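Long-range contacts in sorbitol dehydrogenase (Gluconobacter oxydans, PDB 5ITG), which probably oxidises D-sorbitol to L-sorbose with a nicotinamide cofactor, as a member of the mannitol dehydrogenase family: residues A16-D20 against E46-E50; A407-E411 against L470-R475; R414-E418 against R475-V479. The contacts are given in a common frame with arbitrary orientation. Numbering follows the deposited sequence.

Interaction 1 (A16-D20 against E46-E50)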
loop_
_atom_site.group_PDB
_atom_site.type_symbol
_atom_site.label_atom_id
_atom_site.label_comp_id
_atom_site.label_asym_id
_atom_site.label_seq_id
_atom_site.Cartn_x
_atom_site.Cartn_y
_atom_site.Cartn_z
ATOM N N ALA A 16 -12.185 -0.476 23.904
ATOM C CA ALA A 16 -10.850 -0.477 24.483
ATOM C C ALA A 16 -10.130 -1.754 24.072
ATOM O O ALA A 16 -10.745 -2.682 23.548
ATOM C CB ALA A 16 -10.941 -0.390 26.001
ATOM N N PRO A 17 -8.811 -1.815 24.293
ATOM C CA PRO A 17 -8.072 -3.024 23.922
ATOM C C PRO A 17 -8.749 -4.249 24.524
ATOM O O PRO A 17 -9.042 -4.275 25.713
ATOM C CB PRO A 17 -6.693 -2.767 24.512
ATOM C CG PRO A 17 -6.553 -1.282 24.364
ATOM C CD PRO A 17 -7.902 -0.783 24.819
ATOM N N PRO A 18 -9.016 -5.276 23.706
ATOM C CA PRO A 18 -9.666 -6.502 24.179
ATOM C C PRO A 18 -8.716 -7.482 24.870
ATOM O O PRO A 18 -8.701 -8.672 24.550
ATOM C CB PRO A 18 -10.251 -7.084 22.901
ATOM C CG PRO A 18 -9.186 -6.750 21.896
ATOM C CD PRO A 18 -8.857 -5.301 22.240
ATOM N N TYR A 19 -7.931 -6.978 25.815
ATOM C CA TYR A 19 -6.972 -7.802 26.548
ATOM C C TYR A 19 -6.362 -6.985 27.682
ATOM O O TYR A 19 -6.474 -5.763 27.699
ATOM C CB TYR A 19 -5.870 -8.284 25.600
ATOM C CG TYR A 19 -5.213 -7.158 24.832
ATOM C CD1 TYR A 19 -4.281 -6.321 25.444
ATOM C CD2 TYR A 19 -5.553 -6.907 23.505
ATOM C CE1 TYR A 19 -3.705 -5.262 24.756
ATOM C CE2 TYR A 19 -4.984 -5.848 22.805
ATOM C CZ TYR A 19 -4.062 -5.032 23.437
ATOM O OH TYR A 19 -3.494 -3.992 22.752
ATOM N N ASP A 20 -5.723 -7.660 28.632
ATOM C CA ASP A 20 -5.097 -6.959 29.745
ATOM C C ASP A 20 -3.830 -6.302 29.209
ATOM O O ASP A 20 -2.861 -6.986 28.880
ATOM C CB ASP A 20 -4.735 -7.942 30.860
ATOM C CG ASP A 20 -4.408 -7.242 32.167
ATOM O OD1 ASP A 20 -3.789 -6.155 32.124
ATOM O OD2 ASP A 20 -4.759 -7.787 33.237
ATOM N N GLU A 46 -3.459 -6.407 17.313
ATOM C CA GLU A 46 -4.379 -6.053 18.387
ATOM C C GLU A 46 -5.438 -7.137 18.592
ATOM O O GLU A 46 -5.908 -7.355 19.711
ATOM C CB GLU A 46 -5.074 -4.727 18.058
ATOM C CG GLU A 46 -6.037 -4.230 19.125
ATOM C CD GLU A 46 -5.334 -3.463 20.225
ATOM O OE1 GLU A 46 -4.128 -3.706 20.442
ATOM O OE2 GLU A 46 -5.986 -2.623 20.879
ATOM N N GLN A 47 -5.797 -7.821 17.508
ATOM C CA GLN A 47 -6.821 -8.858 17.551
ATOM C C GLN A 47 -6.352 -10.262 17.927
ATOM O O GLN A 47 -7.169 -11.165 18.065
ATOM C CB GLN A 47 -7.546 -8.910 16.209
ATOM C CG GLN A 47 -8.196 -7.592 15.824
ATOM C CD GLN A 47 -8.658 -7.581 14.383
ATOM O OE1 GLN A 47 -9.570 -8.320 14.005
ATOM N NE2 GLN A 47 -8.018 -6.747 13.561
ATOM N N ILE A 48 -5.047 -10.459 18.084
ATOM C CA ILE A 48 -4.542 -11.773 18.473
ATOM C C ILE A 48 -3.778 -11.702 19.792
ATOM O O ILE A 48 -3.288 -12.713 20.292
ATOM C CB ILE A 48 -3.624 -12.382 17.378
ATOM C CG1 ILE A 48 -2.523 -11.394 16.985
ATOM C CG2 ILE A 48 -4.452 -12.764 16.158
ATOM C CD1 ILE A 48 -1.442 -11.213 18.036
ATOM N N LEU A 49 -3.689 -10.501 20.358
ATOM C CA LEU A 49 -2.975 -10.292 21.611
ATOM C C LEU A 49 -3.682 -10.977 22.785
ATOM O O LEU A 49 -3.063 -11.287 23.805
ATOM C CB LEU A 49 -2.841 -8.791 21.874
ATOM C CG LEU A 49 -1.437 -8.242 22.145
ATOM C CD1 LEU A 49 -0.424 -8.865 21.200
ATOM C CD2 LEU A 49 -1.457 -6.729 21.985
ATOM N N GLU A 50 -4.982 -11.206 22.636
ATOM C CA GLU A 50 -5.761 -11.866 23.677
ATOM C C GLU A 50 -5.523 -13.371 23.602
ATOM O O GLU A 50 -5.924 -14.116 24.491
ATOM C CB GLU A 50 -7.250 -11.572 23.483
ATOM C CG GLU A 50 -7.800 -12.079 22.161
ATOM C CD GLU A 50 -9.253 -11.701 21.953
ATOM O OE1 GLU A 50 -10.086 -12.058 22.817
ATOM O OE2 GLU A 50 -9.560 -11.051 20.927
#
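Tyr19 lays one face of its ring against Leu49. The methyl carbon CD2 of Leu49 sits 3.9 Å from the ring centroid and 29° off the ring normal, a CH-pi contact. The closest atoms of these two residues are Leu49 CD2 and Tyr19 CZ, 3.4 Å apart. The p rotamer of Tyr19 carries the ring back alongside Pro17 and Pro18, so that its hydroxyl reaches Glu46. There Tyr19 OH donates a very short hydrogen bond of 2.4 Å to Glu46 OE1, which lies near the ring plane. Tyr19 has the largest area covered in this contact, 90 Å² of the 301 Å² summed over both sides.

Glu46 starts out sideways to 16-20, but its carboxylate bends in. Its OE2 lies 3.7 Å from Pro17 CB. The same oxygen accepts a hydrogen bond from the backbone N of Gly99, so Glu46 ties the loop 16-20 to strand 93-106.

Both segments lie in connections between strands of the mixed sheet of the Rossmann-type fold. Residues 16-20 lie in the loop between strands 14-15 and 26-31. Residues 46-50 follow helix 41-46 in the crossover that leads from strand 26-31 to its parallel neighbour 56-61. The contact therefore joins the entry to strand 26-31 with the connection that leaves it.

Pro18 is the centre of an inverse gamma turn, with a weak hydrogen bond of 2.9 Å from Tyr19 N to Pro17 O. The turn brings Pro18 O to 3.4 Å from Glu50 CB. At the base of the side chain, Tyr19 CB packs 4.1 Å from Glu50 CA.

Interaction 2 (A407-E411 against L470-R475)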
loop_
_atom_site.group_PDB
_atom_site.type_symbol
_atom_site.label_atom_id
_atom_site.label_comp_id
_atom_site.label_asym_id
_atom_site.label_seq_id
_atom_site.Cartn_x
_atom_site.Cartn_y
_atom_site.Cartn_z
ATOM N N ALA A 407 -9.478 4.111 -25.412
ATOM C CA ALA A 407 -9.989 5.299 -26.091
ATOM C C ALA A 407 -10.288 6.416 -25.095
ATOM O O ALA A 407 -10.085 7.595 -25.397
ATOM C CB ALA A 407 -11.249 4.951 -26.884
ATOM N N SER A 408 -10.775 6.038 -23.914
ATOM C CA SER A 408 -11.099 6.993 -22.860
ATOM C C SER A 408 -9.825 7.633 -22.326
ATOM O O SER A 408 -9.772 8.844 -22.095
ATOM C CB SER A 408 -11.844 6.296 -21.714
ATOM O OG SER A 408 -13.172 5.988 -22.092
ATOM N N TYR A 409 -8.804 6.811 -22.119
ATOM C CA TYR A 409 -7.521 7.298 -21.645
ATOM C C TYR A 409 -6.969 8.315 -22.654
ATOM O O TYR A 409 -6.559 9.418 -22.278
ATOM C CB TYR A 409 -6.535 6.131 -21.488
ATOM C CG TYR A 409 -5.113 6.568 -21.194
ATOM C CD1 TYR A 409 -4.787 7.208 -20.000
ATOM C CD2 TYR A 409 -4.098 6.362 -22.127
ATOM C CE1 TYR A 409 -3.477 7.641 -19.742
ATOM C CE2 TYR A 409 -2.790 6.786 -21.880
ATOM C CZ TYR A 409 -2.487 7.425 -20.689
ATOM O OH TYR A 409 -1.196 7.858 -20.451
ATOM N N LEU A 410 -6.970 7.943 -23.930
ATOM C CA LEU A 410 -6.455 8.821 -24.979
ATOM C C LEU A 410 -7.229 10.131 -25.101
ATOM O O LEU A 410 -6.637 11.189 -25.315
ATOM C CB LEU A 410 -6.439 8.088 -26.324
ATOM C CG LEU A 410 -5.407 6.954 -26.349
ATOM C CD1 LEU A 410 -5.421 6.247 -27.698
ATOM C CD2 LEU A 410 -4.027 7.537 -26.048
ATOM N N GLU A 411 -8.548 10.066 -24.968
ATOM C CA GLU A 411 -9.350 11.278 -25.042
ATOM C C GLU A 411 -9.164 12.122 -23.777
ATOM O O GLU A 411 -9.144 13.352 -23.842
ATOM C CB GLU A 411 -10.822 10.922 -25.260
ATOM C CG GLU A 411 -11.105 10.429 -26.677
ATOM C CD GLU A 411 -10.775 11.483 -27.731
ATOM O OE1 GLU A 411 -11.353 12.588 -27.661
ATOM O OE2 GLU A 411 -9.944 11.208 -28.630
ATOM N N LEU A 470 -14.033 4.241 -31.373
ATOM C CA LEU A 470 -14.572 4.743 -30.110
ATOM C C LEU A 470 -14.114 6.160 -29.776
ATOM O O LEU A 470 -14.888 6.948 -29.228
ATOM C CB LEU A 470 -14.213 3.787 -28.959
ATOM C CG LEU A 470 -14.778 2.370 -29.132
ATOM C CD1 LEU A 470 -14.339 1.476 -27.986
ATOM C CD2 LEU A 470 -16.300 2.433 -29.211
ATOM N N ARG A 471 -12.863 6.486 -30.097
ATOM C CA ARG A 471 -12.352 7.829 -29.837
ATOM C C ARG A 471 -13.203 8.803 -30.641
ATOM O O ARG A 471 -13.537 9.889 -30.171
ATOM C CB ARG A 471 -10.890 7.976 -30.276
ATOM C CG ARG A 471 -9.865 7.275 -29.390
ATOM C CD ARG A 471 -8.446 7.722 -29.750
ATOM N NE ARG A 471 -8.247 9.140 -29.467
ATOM C CZ ARG A 471 -7.134 9.824 -29.730
ATOM N NH1 ARG A 471 -6.094 9.227 -30.299
ATOM N NH2 ARG A 471 -7.064 11.113 -29.417
ATOM N N LYS A 472 -13.544 8.401 -31.859
ATOM C CA LYS A 472 -14.356 9.239 -32.733
ATOM C C LYS A 472 -15.726 9.495 -32.119
ATOM O O LYS A 472 -16.210 10.627 -32.111
ATOM C CB LYS A 472 -14.497 8.580 -34.107
ATOM C CG LYS A 472 -13.273 8.767 -34.998
ATOM C CD LYS A 472 -13.350 7.885 -36.235
ATOM C CE LYS A 472 -12.447 8.391 -37.355
ATOM N NZ LYS A 472 -11.011 8.481 -36.968
ATOM N N ILE A 473 -16.343 8.445 -31.590
ATOM C CA ILE A 473 -17.651 8.572 -30.962
ATOM C C ILE A 473 -17.557 9.446 -29.711
ATOM O O ILE A 473 -18.393 10.321 -29.494
ATOM C CB ILE A 473 -18.210 7.192 -30.577
ATOM C CG1 ILE A 473 -18.474 6.376 -31.845
ATOM C CG2 ILE A 473 -19.480 7.356 -29.738
ATOM C CD1 ILE A 473 -18.916 4.953 -31.589
ATOM N N ILE A 474 -16.531 9.207 -28.897
ATOM C CA ILE A 474 -16.326 9.974 -27.674
ATOM C C ILE A 474 -16.178 11.463 -27.952
ATOM O O ILE A 474 -16.721 12.294 -27.228
ATOM C CB ILE A 474 -15.050 9.531 -26.916
ATOM C CG1 ILE A 474 -15.240 8.133 -26.323
ATOM C CG2 ILE A 474 -14.726 10.539 -25.821
ATOM C CD1 ILE A 474 -14.024 7.616 -25.590
ATOM N N ARG A 475 -15.427 11.808 -28.989
ATOM C CA ARG A 475 -15.221 13.216 -29.280
ATOM C C ARG A 475 -16.462 13.910 -29.831
ATOM O O ARG A 475 -16.703 15.078 -29.536
ATOM C CB ARG A 475 -14.058 13.411 -30.252
ATOM C CG ARG A 475 -13.600 14.863 -30.317
ATOM C CD ARG A 475 -12.280 14.996 -31.008
ATOM N NE ARG A 475 -11.252 14.173 -30.383
ATOM C CZ ARG A 475 -10.003 14.108 -30.824
ATOM N NH1 ARG A 475 -9.642 14.825 -31.880
ATOM N NH2 ARG A 475 -9.124 13.313 -30.235
#
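Glu411 is the residue most covered here, losing 109 Å² to helix segment 470-475. It joins two helices of the all-helical C-terminal part of this mannitol dehydrogenase family member, 400-412 and 461-477. The two short segments cross at -53°, with their axes 9.3 Å apart at closest approach. The contact is buried and has two layers, one apolar and one charged.

Arg471 is next, with 83 Å² covered. The aliphatic start of its side chain packs on Ala407, with CG 3.7 Å from Ala407 CB. Its guanidinium lies with one face over Leu410 CB, which is 3.8 Å from Arg471 NE. The small Ala407 allows the backbones to come close: its CA is 5.1 Å from that of Arg471. Ala407 CB also touches Leu470 CB at 3.8 Å.

Ile474 covers the neighbouring ground, with 60 Å² buried. Its CD1 lies 3.9 Å from Ala407 O and 4.0 Å from Ser408 OG, a hydroxyl hydrogen-bonded to Phe404 O in its own helix. Ile474 CG2 meets Glu411 CG at 3.7 Å, so the aliphatic part of the glutamate joins the apolar layer.

The carboxylate of Glu411 then sits between two arginines one helical turn apart, in a salt-bridge network. It bridges both guanidinium groups and offsets part of the repulsion between them; the NH2 atoms of Arg471 and Arg475, both donors, are 3.1 Å apart. Arg475 NE donates to Glu411 OE1 at 3.2 Å. Glu411 OE2 accepts from Arg471 NE at 2.8 Å, from Arg471 NH2 at 3.0 Å and from Arg475 NH2 at 2.8 Å.

Interaction 3 (R414-E418 against R475-V479); sequences RGRDE and REKGV
Segment 414-418 is loop, just after helix 400-412. Segment 475-479 is the last turn of helix 461-477 and its exit. The CA atoms come nearest at Glu418 and Gly478, 6.9 Å apart.

Arg475 is helical. Its side chain is t at chi1 and chi2, turns at chi3 (m), and reaches Arg414. Arg414 NE lies over one face of the Arg475 guanidinium, 2.8 Å from Arg475 NH2. Both are donors, so this is a close like-charge approach and not a hydrogen bond. Arg414 has chi1 m and chi2 t, with chi3 and chi4 near +92° and -92°. Arg416, extended at phi/psi -144/132 with chi1 p, places NH2 4.0 Å from Arg475 CG. Glu476 and Lys477 continue the helix and make no contact with 414-418.

Gly478 ends the helix with phi/psi 97/155. A side chain there would clash with the preceding carbonyl and crowd Glu418 OE1, which lies 3.7 Å from Gly478 CA. Gly415 likewise leaves helical angles, at 85/23. Such positive-phi glycines are characteristic of helix C-terminal ends.

Val479 has phi/psi -56/-44. Its N donates a nearly straight hydrogen bond of 2.9 Å to OE2 of Glu418 (phi/psi -75/6, chi1 m, chi2 t).

Three arginines crowd together, an unfavourable approach that acids outside the segments partly offset: Glu411 is salt-bridged to Arg475 and Asp441 to Arg414.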
loop_
_atom_site.group_PDB
_atom_site.type_symbol
_atom_site.label_atom_id
_atom_site.label_comp_id
_atom_site.label_asym_id
_atom_site.label_seq_id
_atom_site.Cartn_x
_atom_site.Cartn_y
_atom_site.Cartn_z
ATOM N N ARG A 414 -6.366 14.737 -23.734
ATOM C CA ARG A 414 -6.532 16.015 -24.425
ATOM C C ARG A 414 -6.779 17.202 -23.493
ATOM O O ARG A 414 -6.623 18.358 -23.896
ATOM C CB ARG A 414 -7.634 15.898 -25.480
ATOM C CG ARG A 414 -7.253 14.931 -26.604
ATOM C CD ARG A 414 -8.371 14.694 -27.611
ATOM N NE ARG A 414 -8.309 15.604 -28.753
ATOM C CZ ARG A 414 -8.943 16.769 -28.825
ATOM N NH1 ARG A 414 -9.700 17.177 -27.816
ATOM N NH2 ARG A 414 -8.815 17.527 -29.904
ATOM N N GLY A 415 -7.167 16.923 -22.252
ATOM C CA GLY A 415 -7.350 17.988 -21.283
ATOM C C GLY A 415 -8.649 18.764 -21.172
ATOM O O GLY A 415 -8.650 19.889 -20.663
ATOM N N ARG A 416 -9.755 18.194 -21.626
ATOM C CA ARG A 416 -11.023 18.896 -21.514
ATOM C C ARG A 416 -12.188 17.958 -21.239
ATOM O O ARG A 416 -12.326 16.917 -21.884
ATOM C CB ARG A 416 -11.280 19.727 -22.774
ATOM C CG ARG A 416 -11.238 18.969 -24.082
ATOM C CD ARG A 416 -11.216 19.957 -25.254
ATOM N NE ARG A 416 -11.321 19.313 -26.565
ATOM C CZ ARG A 416 -12.362 18.585 -26.966
ATOM N NH1 ARG A 416 -13.398 18.394 -26.156
ATOM N NH2 ARG A 416 -12.374 18.059 -28.184
ATOM N N ASP A 417 -13.010 18.318 -20.257
ATOM C CA ASP A 417 -14.161 17.493 -19.916
ATOM C C ASP A 417 -15.387 17.972 -20.677
ATOM O O ASP A 417 -15.378 19.043 -21.287
ATOM C CB ASP A 417 -14.431 17.497 -18.403
ATOM C CG ASP A 417 -14.781 18.870 -17.864
ATOM O OD1 ASP A 417 -15.616 19.569 -18.481
ATOM O OD2 ASP A 417 -14.231 19.239 -16.804
ATOM N N GLU A 418 -16.445 17.173 -20.639
ATOM C CA GLU A 418 -17.665 17.490 -21.358
ATOM C C GLU A 418 -18.518 18.594 -20.746
ATOM O O GLU A 418 -19.615 18.874 -21.225
ATOM C CB GLU A 418 -18.471 16.204 -21.541
ATOM C CG GLU A 418 -17.828 15.282 -22.570
ATOM C CD GLU A 418 -18.142 13.818 -22.353
ATOM O OE1 GLU A 418 -19.300 13.495 -22.013
ATOM O OE2 GLU A 418 -17.225 12.988 -22.539
ATOM N N ARG A 475 -15.427 11.808 -28.989
ATOM C CA ARG A 475 -15.221 13.216 -29.280
ATOM C C ARG A 475 -16.462 13.910 -29.831
ATOM O O ARG A 475 -16.703 15.078 -29.536
ATOM C CB ARG A 475 -14.058 13.411 -30.252
ATOM C CG ARG A 475 -13.600 14.863 -30.317
ATOM C CD ARG A 475 -12.280 14.996 -31.008
ATOM N NE ARG A 475 -11.252 14.173 -30.383
ATOM C CZ ARG A 475 -10.003 14.108 -30.824
ATOM N NH1 ARG A 475 -9.642 14.825 -31.880
ATOM N NH2 ARG A 475 -9.124 13.313 -30.235
ATOM N N GLU A 476 -17.254 13.194 -30.616
ATOM C CA GLU A 476 -18.447 13.785 -31.200
ATOM C C GLU A 476 -19.694 13.711 -30.322
ATOM O O GLU A 476 -20.387 14.713 -30.155
ATOM C CB GLU A 476 -18.734 13.141 -32.560
ATOM C CG GLU A 476 -20.006 13.624 -33.226
ATOM C CD GLU A 476 -20.116 13.172 -34.669
ATOM O OE1 GLU A 476 -19.260 13.582 -35.485
ATOM O OE2 GLU A 476 -21.053 12.410 -34.988
ATOM N N LYS A 477 -19.963 12.542 -29.742
ATOM C CA LYS A 477 -21.160 12.352 -28.920
ATOM C C LYS A 477 -20.941 12.270 -27.403
ATOM O O LYS A 477 -21.908 12.138 -26.648
ATOM C CB LYS A 477 -21.898 11.085 -29.374
ATOM C CG LYS A 477 -21.843 10.811 -30.874
ATOM C CD LYS A 477 -22.724 11.747 -31.674
ATOM C CE LYS A 477 -24.198 11.469 -31.432
ATOM N NZ LYS A 477 -25.066 12.353 -32.266
ATOM N N GLY A 478 -19.692 12.339 -26.949
ATOM C CA GLY A 478 -19.429 12.259 -25.518
ATOM C C GLY A 478 -19.051 10.847 -25.100
ATOM O O GLY A 478 -19.437 9.880 -25.746
ATOM N N VAL A 479 -18.319 10.711 -24.002
ATOM C CA VAL A 479 -17.877 9.388 -23.568
ATOM C C VAL A 479 -18.954 8.324 -23.336
ATOM O O VAL A 479 -18.792 7.185 -23.756
ATOM C CB VAL A 479 -16.981 9.486 -22.312
ATOM C CG1 VAL A 479 -17.771 10.020 -21.131
ATOM C CG2 VAL A 479 -16.382 8.121 -22.006
#

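Interactions 2 and 3 are neighbours in the C-terminal helical part, with centres 7 Å apart. Both use helix 461-477 and share Arg475, which is salt-bridged to Glu411 in one and comes close to the like charge of Arg414 in the other. They also touch through Ser408 OG and Val479 CG2, 3.9 Å apart, and through Ile474 CG1 and Val479 CA, 4.0 Å apart. Their segments alternate along the chain: helix 400-412 and the loop after it meet successive parts of helix 461-477 and its exit. Interaction 1 lies in the Rossmann-type part, across the chain's centre. Its centre is 53 Å from each of the others, and its nearest atoms are about 36 Å from those of interaction 2.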